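Long-range contact in DUF3992 domain-containing protein (Bacillus cereus, PDB 7A02), which probably serves as the repeating subunit of disulfide-linked pili, the appendages carried on the surface of the endospore: residues D44-T55 / T105-L116. Residues are numbered along the deposited sequence; the frame is centred on the assembly and turned at random.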
ATOM      1  N   ASP A  44     -18.643 -18.483  27.887  1.00 57.32           N
ATOM      2  CA  ASP A  44     -17.215 -18.236  27.695  1.00 57.32           C
ATOM      3  C   ASP A  44     -16.515 -18.351  29.042  1.00 57.32           C
ATOM      4  O   ASP A  44     -16.365 -17.362  29.762  1.00 57.32           O
ATOM      5  CB  ASP A  44     -16.970 -16.873  27.064  1.00 57.32           C
ATOM      6  CG  ASP A  44     -17.632 -15.754  27.827  1.00 57.32           C
ATOM      7  OD1 ASP A  44     -18.656 -16.015  28.488  1.00 57.32           O
ATOM      8  OD2 ASP A  44     -17.120 -14.619  27.776  1.00 57.32           O
ATOM      9  N   ILE A  45     -16.081 -19.558  29.381  1.00 51.89           N
ATOM     10  CA  ILE A  45     -15.327 -19.768  30.605  1.00 51.89           C
ATOM     11  C   ILE A  45     -14.393 -20.943  30.383  1.00 51.89           C
ATOM     12  O   ILE A  45     -14.772 -21.953  29.790  1.00 51.89           O
ATOM     13  CB  ILE A  45     -16.270 -19.983  31.812  1.00 51.89           C
ATOM     14  CG1 ILE A  45     -15.479 -19.946  33.110  1.00 51.89           C
ATOM     15  CG2 ILE A  45     -17.029 -21.276  31.688  1.00 51.89           C
ATOM     16  CD1 ILE A  45     -16.334 -19.829  34.323  1.00 51.89           C
ATOM     17  N   TYR A  46     -13.154 -20.783  30.829  1.00 48.62           N
ATOM     18  CA  TYR A  46     -12.146 -21.828  30.759  1.00 48.62           C
ATOM     19  C   TYR A  46     -11.510 -21.928  32.131  1.00 48.62           C
ATOM     20  O   TYR A  46     -11.032 -20.924  32.662  1.00 48.62           O
ATOM     21  CB  TYR A  46     -11.092 -21.510  29.700  1.00 48.62           C
ATOM     22  CG  TYR A  46     -11.581 -21.659  28.286  1.00 48.62           C
ATOM     23  CD1 TYR A  46     -12.406 -20.710  27.719  1.00 48.62           C
ATOM     24  CD2 TYR A  46     -11.203 -22.741  27.513  1.00 48.62           C
ATOM     25  CE1 TYR A  46     -12.853 -20.839  26.433  1.00 48.62           C
ATOM     26  CE2 TYR A  46     -11.644 -22.875  26.225  1.00 48.62           C
ATOM     27  CZ  TYR A  46     -12.468 -21.921  25.691  1.00 48.62           C
ATOM     28  OH  TYR A  46     -12.916 -22.049  24.403  1.00 48.62           O
ATOM     29  N   ALA A  47     -11.508 -23.121  32.709  1.00 44.40           N
ATOM     30  CA  ALA A  47     -11.036 -23.288  34.071  1.00 44.40           C
ATOM     31  C   ALA A  47     -10.057 -24.442  34.154  1.00 44.40           C
ATOM     32  O   ALA A  47     -10.309 -25.515  33.610  1.00 44.40           O
ATOM     33  CB  ALA A  47     -12.200 -23.524  35.022  1.00 44.40           C
ATOM     34  N   SER A  48      -8.950 -24.217  34.853  1.00 44.80           N
ATOM     35  CA  SER A  48      -7.955 -25.243  35.121  1.00 44.80           C
ATOM     36  C   SER A  48      -7.737 -25.338  36.620  1.00 44.80           C
ATOM     37  O   SER A  48      -7.871 -24.349  37.340  1.00 44.80           O
ATOM     38  CB  SER A  48      -6.627 -24.935  34.437  1.00 44.80           C
ATOM     39  OG  SER A  48      -6.770 -24.913  33.032  1.00 44.80           O
ATOM     40  N   GLY A  49      -7.403 -26.531  37.092  1.00 42.88           N
ATOM     41  CA  GLY A  49      -7.150 -26.687  38.511  1.00 42.88           C
ATOM     42  C   GLY A  49      -6.944 -28.125  38.915  1.00 42.88           C
ATOM     43  O   GLY A  49      -6.702 -28.992  38.077  1.00 42.88           O
ATOM     44  N   TYR A  50      -7.032 -28.365  40.223  1.00 41.98           N
ATOM     45  CA  TYR A  50      -6.869 -29.701  40.776  1.00 41.98           C
ATOM     46  C   TYR A  50      -7.829 -29.895  41.936  1.00 41.98           C
ATOM     47  O   TYR A  50      -8.339 -28.937  42.517  1.00 41.98           O
ATOM     48  CB  TYR A  50      -5.436 -29.964  41.252  1.00 41.98           C
ATOM     49  CG  TYR A  50      -4.981 -29.083  42.391  1.00 41.98           C
ATOM     50  CD1 TYR A  50      -4.192 -27.980  42.159  1.00 41.98           C
ATOM     51  CD2 TYR A  50      -5.330 -29.364  43.698  1.00 41.98           C
ATOM     52  CE1 TYR A  50      -3.777 -27.181  43.186  1.00 41.98           C
ATOM     53  CE2 TYR A  50      -4.921 -28.567  44.728  1.00 41.98           C
ATOM     54  CZ  TYR A  50      -4.144 -27.477  44.465  1.00 41.98           C
ATOM     55  OH  TYR A  50      -3.726 -26.673  45.491  1.00 41.98           O
ATOM     56  N   LEU A  51      -8.060 -31.159  42.268  1.00 49.21           N
ATOM     57  CA  LEU A  51      -8.786 -31.560  43.461  1.00 49.21           C
ATOM     58  C   LEU A  51      -7.924 -32.547  44.225  1.00 49.21           C
ATOM     59  O   LEU A  51      -7.407 -33.505  43.639  1.00 49.21           O
ATOM     60  CB  LEU A  51     -10.127 -32.200  43.121  1.00 49.21           C
ATOM     61  CG  LEU A  51     -10.964 -32.603  44.329  1.00 49.21           C
ATOM     62  CD1 LEU A  51     -11.845 -31.459  44.751  1.00 49.21           C
ATOM     63  CD2 LEU A  51     -11.792 -33.824  44.033  1.00 49.21           C
ATOM     64  N   LYS A  52      -7.766 -32.306  45.523  1.00 57.09           N
ATOM     65  CA  LYS A  52      -6.977 -33.156  46.404  1.00 57.09           C
ATOM     66  C   LYS A  52      -7.870 -33.681  47.513  1.00 57.09           C
ATOM     67  O   LYS A  52      -8.519 -32.898  48.211  1.00 57.09           O
ATOM     68  CB  LYS A  52      -5.799 -32.391  47.001  1.00 57.09           C
ATOM     69  CG  LYS A  52      -5.035 -33.197  48.030  1.00 57.09           C
ATOM     70  CD  LYS A  52      -3.647 -32.645  48.319  1.00 57.09           C
ATOM     71  CE  LYS A  52      -3.604 -31.132  48.420  1.00 57.09           C
ATOM     72  NZ  LYS A  52      -4.734 -30.561  49.200  1.00 57.09           N
ATOM     73  N   VAL A  53      -7.892 -34.995  47.686  1.00 63.12           N
ATOM     74  CA  VAL A  53      -8.657 -35.634  48.746  1.00 63.12           C
ATOM     75  C   VAL A  53      -7.692 -35.917  49.884  1.00 63.12           C
ATOM     76  O   VAL A  53      -6.799 -36.760  49.762  1.00 63.12           O
ATOM     77  CB  VAL A  53      -9.346 -36.912  48.262  1.00 63.12           C
ATOM     78  CG1 VAL A  53      -9.984 -37.623  49.424  1.00 63.12           C
ATOM     79  CG2 VAL A  53     -10.387 -36.574  47.231  1.00 63.12           C
ATOM     80  N   ASP A  54      -7.874 -35.213  50.996  1.00 71.01           N
ATOM     81  CA  ASP A  54      -6.901 -35.245  52.080  1.00 71.01           C
ATOM     82  C   ASP A  54      -7.185 -36.374  53.061  1.00 71.01           C
ATOM     83  O   ASP A  54      -6.347 -37.260  53.254  1.00 71.01           O
ATOM     84  CB  ASP A  54      -6.885 -33.896  52.803  1.00 71.01           C
ATOM     85  CG  ASP A  54      -5.660 -33.719  53.667  1.00 71.01           C
ATOM     86  OD1 ASP A  54      -4.546 -33.652  53.111  1.00 71.01           O
ATOM     87  OD2 ASP A  54      -5.811 -33.640  54.903  1.00 71.01           O
ATOM     88  N   THR A  55      -8.356 -36.362  53.688  1.00 73.76           N
ATOM     89  CA  THR A  55      -8.670 -37.375  54.683  1.00 73.76           C
ATOM     90  C   THR A  55     -10.056 -37.944  54.438  1.00 73.76           C
ATOM     91  O   THR A  55     -10.912 -37.311  53.818  1.00 73.76           O
ATOM     92  CB  THR A  55      -8.605 -36.832  56.114  1.00 73.76           C
ATOM     93  OG1 THR A  55      -9.595 -35.817  56.289  1.00 73.76           O
ATOM     94  CG2 THR A  55      -7.232 -36.251  56.410  1.00 73.76           C
ATOM     95  N   THR A 105     -12.500 -34.893  53.624  1.00 66.62           N
ATOM     96  CA  THR A 105     -12.217 -33.478  53.460  1.00 66.62           C
ATOM     97  C   THR A 105     -10.953 -33.294  52.641  1.00 66.62           C
ATOM     98  O   THR A 105     -10.083 -34.171  52.593  1.00 66.62           O
ATOM     99  CB  THR A 105     -12.082 -32.756  54.800  1.00 66.62           C
ATOM    100  OG1 THR A 105     -12.061 -31.343  54.570  1.00 66.62           O
ATOM    101  CG2 THR A 105     -10.802 -33.142  55.485  1.00 66.62           C
ATOM    102  N   GLY A 106     -10.873 -32.136  52.000  1.00 59.59           N
ATOM    103  CA  GLY A 106      -9.765 -31.851  51.114  1.00 59.59           C
ATOM    104  C   GLY A 106      -9.787 -30.422  50.626  1.00 59.59           C
ATOM    105  O   GLY A 106     -10.468 -29.569  51.192  1.00 59.59           O
ATOM    106  N   GLU A 107      -9.040 -30.173  49.554  1.00 56.99           N
ATOM    107  CA  GLU A 107      -8.858 -28.841  48.998  1.00 56.99           C
ATOM    108  C   GLU A 107      -9.418 -28.764  47.584  1.00 56.99           C
ATOM    109  O   GLU A 107      -9.759 -29.774  46.970  1.00 56.99           O
ATOM    110  CB  GLU A 107      -7.379 -28.454  48.984  1.00 56.99           C
ATOM    111  CG  GLU A 107      -6.827 -28.105  50.339  1.00 56.99           C
ATOM    112  CD  GLU A 107      -5.367 -27.723  50.282  1.00 56.99           C
ATOM    113  OE1 GLU A 107      -4.514 -28.599  50.531  1.00 56.99           O
ATOM    114  OE2 GLU A 107      -5.071 -26.548  49.984  1.00 56.99           O
ATOM    115  N   PHE A 108      -9.508 -27.540  47.069  1.00 48.16           N
ATOM    116  CA  PHE A 108      -9.998 -27.317  45.710  1.00 48.16           C
ATOM    117  C   PHE A 108      -9.487 -25.975  45.218  1.00 48.16           C
ATOM    118  O   PHE A 108      -9.836 -24.940  45.789  1.00 48.16           O
ATOM    119  CB  PHE A 108     -11.516 -27.358  45.679  1.00 48.16           C
ATOM    120  CG  PHE A 108     -12.106 -27.097  44.331  1.00 48.16           C
ATOM    121  CD1 PHE A 108     -12.073 -28.064  43.352  1.00 48.16           C
ATOM    122  CD2 PHE A 108     -12.717 -25.895  44.051  1.00 48.16           C
ATOM    123  CE1 PHE A 108     -12.622 -27.830  42.119  1.00 48.16           C
ATOM    124  CE2 PHE A 108     -13.267 -25.661  42.819  1.00 48.16           C
ATOM    125  CZ  PHE A 108     -13.219 -26.630  41.855  1.00 48.16           C
ATOM    126  N   CYS A 109      -8.675 -25.991  44.166  1.00 45.25           N
ATOM    127  CA  CYS A 109      -8.081 -24.794  43.587  1.00 45.25           C
ATOM    128  C   CYS A 109      -8.464 -24.686  42.122  1.00 45.25           C
ATOM    129  O   CYS A 109      -8.500 -25.691  41.411  1.00 45.25           O
ATOM    130  CB  CYS A 109      -6.562 -24.821  43.718  1.00 45.25           C
ATOM    131  SG  CYS A 109      -5.689 -23.642  42.671  1.00 45.25           S
ATOM    132  N   MET A 110      -8.738 -23.465  41.664  1.00 45.77           N
ATOM    133  CA  MET A 110      -9.164 -23.285  40.281  1.00 45.77           C
ATOM    134  C   MET A 110      -8.835 -21.886  39.786  1.00 45.77           C
ATOM    135  O   MET A 110      -9.123 -20.902  40.469  1.00 45.77           O
ATOM    136  CB  MET A 110     -10.662 -23.549  40.147  1.00 45.77           C
ATOM    137  CG  MET A 110     -11.241 -23.158  38.815  1.00 45.77           C
ATOM    138  SD  MET A 110     -13.027 -23.339  38.760  1.00 45.77           S
ATOM    139  CE  MET A 110     -13.165 -25.110  38.678  1.00 45.77           C
ATOM    140  N   THR A 111      -8.245 -21.804  38.595  1.00 45.77           N
ATOM    141  CA  THR A 111      -8.027 -20.544  37.895  1.00 45.77           C
ATOM    142  C   THR A 111      -8.990 -20.442  36.723  1.00 45.77           C
ATOM    143  O   THR A 111      -9.196 -21.412  35.993  1.00 45.77           O
ATOM    144  CB  THR A 111      -6.593 -20.415  37.384  1.00 45.77           C
ATOM    145  OG1 THR A 111      -6.243 -21.583  36.641  1.00 45.77           O
ATOM    146  CG2 THR A 111      -5.632 -20.247  38.526  1.00 45.77           C
ATOM    147  N   ILE A 112      -9.562 -19.259  36.539  1.00 45.21           N
ATOM    148  CA  ILE A 112     -10.687 -19.047  35.640  1.00 45.21           C
ATOM    149  C   ILE A 112     -10.322 -17.965  34.637  1.00 45.21           C
ATOM    150  O   ILE A 112      -9.854 -16.893  35.023  1.00 45.21           O
ATOM    151  CB  ILE A 112     -11.946 -18.642  36.422  1.00 45.21           C
ATOM    152  CG1 ILE A 112     -12.269 -19.693  37.474  1.00 45.21           C
ATOM    153  CG2 ILE A 112     -13.106 -18.445  35.493  1.00 45.21           C
ATOM    154  CD1 ILE A 112     -12.988 -19.145  38.666  1.00 45.21           C
ATOM    155  N   ARG A 113     -10.548 -18.236  33.358  1.00 45.37           N
ATOM    156  CA  ARG A 113     -10.312 -17.267  32.299  1.00 45.37           C
ATOM    157  C   ARG A 113     -11.631 -16.863  31.667  1.00 45.37           C
ATOM    158  O   ARG A 113     -12.458 -17.717  31.343  1.00 45.37           O
ATOM    159  CB  ARG A 113      -9.403 -17.837  31.219  1.00 45.37           C
ATOM    160  CG  ARG A 113      -7.958 -17.499  31.382  1.00 45.37           C
ATOM    161  CD  ARG A 113      -7.133 -18.284  30.396  1.00 45.37           C
ATOM    162  NE  ARG A 113      -5.704 -18.242  30.679  1.00 45.37           N
ATOM    163  CZ  ARG A 113      -4.962 -17.143  30.681  1.00 45.37           C
ATOM    164  NH1 ARG A 113      -5.495 -15.966  30.395  1.00 45.37           N
ATOM    165  NH2 ARG A 113      -3.672 -17.228  30.954  1.00 45.37           N
ATOM    166  N   TYR A 114     -11.832 -15.564  31.485  1.00 48.28           N
ATOM    167  CA  TYR A 114     -12.974 -15.126  30.699  1.00 48.28           C
ATOM    168  C   TYR A 114     -12.593 -13.882  29.916  1.00 48.28           C
ATOM    169  O   TYR A 114     -11.874 -13.014  30.412  1.00 48.28           O
ATOM    170  CB  TYR A 114     -14.220 -14.875  31.558  1.00 48.28           C
ATOM    171  CG  TYR A 114     -14.008 -14.053  32.798  1.00 48.28           C
ATOM    172  CD1 TYR A 114     -13.430 -14.600  33.924  1.00 48.28           C
ATOM    173  CD2 TYR A 114     -14.416 -12.737  32.851  1.00 48.28           C
ATOM    174  CE1 TYR A 114     -13.244 -13.856  35.052  1.00 48.28           C
ATOM    175  CE2 TYR A 114     -14.238 -11.987  33.978  1.00 48.28           C
ATOM    176  CZ  TYR A 114     -13.649 -12.551  35.075  1.00 48.28           C
ATOM    177  OH  TYR A 114     -13.465 -11.805  36.210  1.00 48.28           O
ATOM    178  N   THR A 115     -13.044 -13.839  28.671  1.00 57.48           N
ATOM    179  CA  THR A 115     -12.683 -12.796  27.715  1.00 57.48           C
ATOM    180  C   THR A 115     -13.720 -11.688  27.652  1.00 57.48           C
ATOM    181  O   THR A 115     -14.162 -11.301  26.576  1.00 57.48           O
ATOM    182  CB  THR A 115     -12.472 -13.414  26.338  1.00 57.48           C
ATOM    183  OG1 THR A 115     -12.230 -12.381  25.375  1.00 57.48           O
ATOM    184  CG2 THR A 115     -13.683 -14.246  25.923  1.00 57.48           C
ATOM    185  N   LEU A 116     -14.111 -11.134  28.790  1.00 57.99           N
ATOM    186  CA  LEU A 116     -15.095 -10.060  28.780  1.00 57.99           C
ATOM    187  C   LEU A 116     -14.522  -8.755  29.306  1.00 57.99           C
ATOM    188  O   LEU A 116     -14.493  -7.761  28.576  1.00 57.99           O
ATOM    189  CB  LEU A 116     -16.325 -10.482  29.589  1.00 57.99           C
ATOM    190  CG  LEU A 116     -17.247 -11.488  28.901  1.00 57.99           C
ATOM    191  CD1 LEU A 116     -17.902 -12.408  29.914  1.00 57.99           C
ATOM    192  CD2 LEU A 116     -18.299 -10.763  28.077  1.00 57.99           C
TER
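The ring of Y50 leans across its strand partner C109, whose CB lies over one ring face, 4.0 Å from the ring centroid, in a CH-pi contact. Y50 CG is wedged between its own backbone N and carbonyl carbon (chi1 64°), which swings the ring over the neighbouring strand, while C109 SG meets it obliquely. On the same face of the sheet, K52 and E107 run side by side and form a salt bridge from NZ to OE1; the lysine chain bends at chi3 and chi4 to bring its amine to the carboxylate. Farther along, S48 O is gripped twice, by T111 N at 2.9 Å and by T111 OG1, which sits above the carbonyl plane at 3.3 Å. The opposite face carries apolar side chains: A47 CB packs on M110 SD at 3.8 Å and L51 CD1 slants against F108 CD1; just before the strand, I45 CG1 packs on I112 CG2. I112 and F108 go on to meet Y37 and I36 of the opposing sheet. On the sheet face that carries Y50, R113 NE forms a salt bridge with D21 of a second subunit, and that same aspartate is hydrogen-bonded to S48 OG. Near the strand end, D54 N and T55 N both bind T105 O, at 2.9 and 3.0 Å, shifting the register by one residue. The ladder thus closes in a classic beta bulge, between the two inner strands of one four-stranded antiparallel sheet of a two-sheet beta sandwich.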